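Endoribonuclease (PDB 5DA1) probably cleaves RNA at uridines as a viral endoribonuclease of the EndoU family and acts, in a dimerization-dependent way, as an antagonist of beta interferon. Local coordinates at residues S2-L6 against V51-R55. Sequence-based numbering, arbitrary orientation.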
ATOM      1  N   SER A   2      11.194 -22.531  17.719  1.00 54.90           N
ATOM      2  CA  SER A   2      12.536 -21.831  17.680  1.00 54.74           C
ATOM      3  C   SER A   2      12.576 -20.509  16.786  1.00 54.34           C
ATOM      4  O   SER A   2      11.995 -20.466  15.676  1.00 55.01           O
ATOM      5  CB  SER A   2      13.615 -22.848  17.262  1.00 54.43           C
ATOM      6  OG  SER A   2      14.909 -22.281  17.368  1.00 55.06           O
ATOM      7  N   SER A   3      13.286 -19.470  17.246  1.00 52.49           N
ATOM      8  CA  SER A   3      13.225 -18.124  16.642  1.00 50.62           C
ATOM      9  C   SER A   3      13.991 -17.913  15.344  1.00 48.58           C
ATOM     10  O   SER A   3      15.171 -18.249  15.271  1.00 48.47           O
ATOM     11  CB  SER A   3      13.740 -17.111  17.656  1.00 51.40           C
ATOM     12  OG  SER A   3      12.660 -16.568  18.394  1.00 53.15           O
ATOM     13  N   SER A   4      13.356 -17.303  14.341  1.00 45.99           N
ATOM     14  CA  SER A   4      14.002 -17.199  13.003  1.00 44.81           C
ATOM     15  C   SER A   4      13.966 -15.810  12.331  1.00 43.40           C
ATOM     16  O   SER A   4      13.123 -14.983  12.664  1.00 43.98           O
ATOM     17  CB  SER A   4      13.460 -18.291  12.041  1.00 44.72           C
ATOM     18  OG  SER A   4      12.181 -18.793  12.457  1.00 45.04           O
ATOM     19  N   PRO A   5      14.853 -15.560  11.355  1.00 41.85           N
ATOM     20  CA  PRO A   5      14.834 -14.244  10.736  1.00 41.11           C
ATOM     21  C   PRO A   5      13.668 -14.088   9.779  1.00 40.97           C
ATOM     22  O   PRO A   5      13.177 -15.079   9.219  1.00 40.73           O
ATOM     23  CB  PRO A   5      16.149 -14.176   9.949  1.00 40.81           C
ATOM     24  CG  PRO A   5      16.653 -15.575   9.850  1.00 41.14           C
ATOM     25  CD  PRO A   5      15.783 -16.484  10.678  1.00 41.85           C
ATOM     26  N   LEU A   6      13.213 -12.841   9.624  1.00 40.75           N
ATOM     27  CA  LEU A   6      12.189 -12.513   8.669  1.00 39.79           C
ATOM     28  C   LEU A   6      12.815 -12.775   7.334  1.00 39.58           C
ATOM     29  O   LEU A   6      14.034 -12.655   7.190  1.00 39.50           O
ATOM     30  CB  LEU A   6      11.843 -11.043   8.774  1.00 39.99           C
ATOM     31  CG  LEU A   6      11.091 -10.623  10.034  1.00 40.42           C
ATOM     32  CD1 LEU A   6      11.391  -9.158  10.296  1.00 40.61           C
ATOM     33  CD2 LEU A   6       9.580 -10.881   9.951  1.00 38.11           C
ATOM     34  N   VAL A  51      22.587 -20.158  10.086  1.00 56.37           N
ATOM     35  CA  VAL A  51      21.877 -20.755  11.211  1.00 56.74           C
ATOM     36  C   VAL A  51      21.308 -19.721  12.173  1.00 56.60           C
ATOM     37  O   VAL A  51      21.988 -18.793  12.608  1.00 56.14           O
ATOM     38  CB  VAL A  51      22.730 -21.785  11.982  1.00 56.60           C
ATOM     39  CG1 VAL A  51      21.824 -22.687  12.768  1.00 58.08           C
ATOM     40  CG2 VAL A  51      23.536 -22.632  11.044  1.00 56.92           C
ATOM     41  N   ALA A  52      20.040 -19.894  12.476  1.00 57.09           N
ATOM     42  CA  ALA A  52      19.411 -19.069  13.453  1.00 58.86           C
ATOM     43  C   ALA A  52      19.351 -19.824  14.789  1.00 59.94           C
ATOM     44  O   ALA A  52      18.647 -20.838  14.914  1.00 60.19           O
ATOM     45  CB  ALA A  52      18.027 -18.673  12.972  1.00 58.79           C
ATOM     46  N   SER A  53      20.093 -19.333  15.778  1.00 61.06           N
ATOM     47  CA  SER A  53      20.259 -20.041  17.045  1.00 62.43           C
ATOM     48  C   SER A  53      19.360 -19.401  18.077  1.00 63.84           C
ATOM     49  O   SER A  53      18.560 -18.521  17.756  1.00 64.80           O
ATOM     50  CB  SER A  53      21.689 -19.906  17.517  1.00 62.15           C
ATOM     51  OG  SER A  53      22.513 -19.358  16.503  1.00 62.59           O
ATOM     52  N   LEU A  54      19.462 -19.830  19.327  1.00 64.84           N
ATOM     53  CA  LEU A  54      18.899 -19.023  20.398  1.00 65.07           C
ATOM     54  C   LEU A  54      20.035 -18.507  21.256  1.00 65.48           C
ATOM     55  O   LEU A  54      19.838 -17.625  22.085  1.00 64.87           O
ATOM     56  CB  LEU A  54      17.805 -19.767  21.186  1.00 65.16           C
ATOM     57  CG  LEU A  54      16.395 -19.754  20.535  1.00 64.64           C
ATOM     58  CD1 LEU A  54      15.288 -20.452  21.347  1.00 59.36           C
ATOM     59  CD2 LEU A  54      15.955 -18.313  20.198  1.00 65.02           C
ATOM     60  N   ARG A  55      21.230 -19.038  20.987  1.00 66.50           N
ATOM     61  CA  ARG A  55      22.470 -18.753  21.722  1.00 68.06           C
ATOM     62  C   ARG A  55      23.565 -18.994  20.727  1.00 68.66           C
ATOM     63  O   ARG A  55      23.418 -19.876  19.891  1.00 69.18           O
ATOM     64  CB  ARG A  55      22.683 -19.747  22.882  1.00 68.48           C
ATOM     65  CG  ARG A  55      21.572 -19.827  23.932  1.00 69.62           C
ATOM     66  CD  ARG A  55      21.670 -18.682  24.931  1.00 71.61           C
ATOM     67  NE  ARG A  55      20.369 -18.416  25.545  1.00 73.57           N
ATOM     68  CZ  ARG A  55      20.196 -17.919  26.772  1.00 75.21           C
ATOM     69  NH1 ARG A  55      21.249 -17.632  27.543  1.00 74.97           N
ATOM     70  NH2 ARG A  55      18.964 -17.717  27.237  1.00 75.34           N
TER
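Ser4 and Ala52 bring the two backbones together, their CA atoms 5.7 Å apart, and Ser3 faces Leu54 at the wider end of the approach. No hydrogen bond joins 2-6 to 51-55; Ser4 bonds instead with Met70, and strand 49-53 with Thr39 on one neighbour and Tyr86 and Thr88 on the other. The join is van der Waals contact, partly side chain on backbone. The methyl of Ala52 points at the N-terminal segment, where CB lies 3.7 Å from the carbonyl O of Ser3 and 3.9 Å from Pro5 CD; so short a side chain lets the backbone come this near. Pro5 offers its ring carbon CD, bonded to a nitrogen that has no hydrogen to donate, and it also rests on Tyr85 and Leu87. In Leu54, with CG beside its backbone N (chi1 -82°), CB leaves to the side, but the end of the side chain comes back near 2-6, with CD2 3.6 Å from Ser3 CB. Ser3 suits this buried spot because its small side chain leaves room for the leucine methyl. Ser4 turns its hydroxyl to the carbonyl O of Met70, which satisfies it. Within the NSP11 N-terminal domain, the short, weakly bonded edge strand 4-5 of a small antiparallel sheet lies over strand 49-53 of the larger mixed sheet.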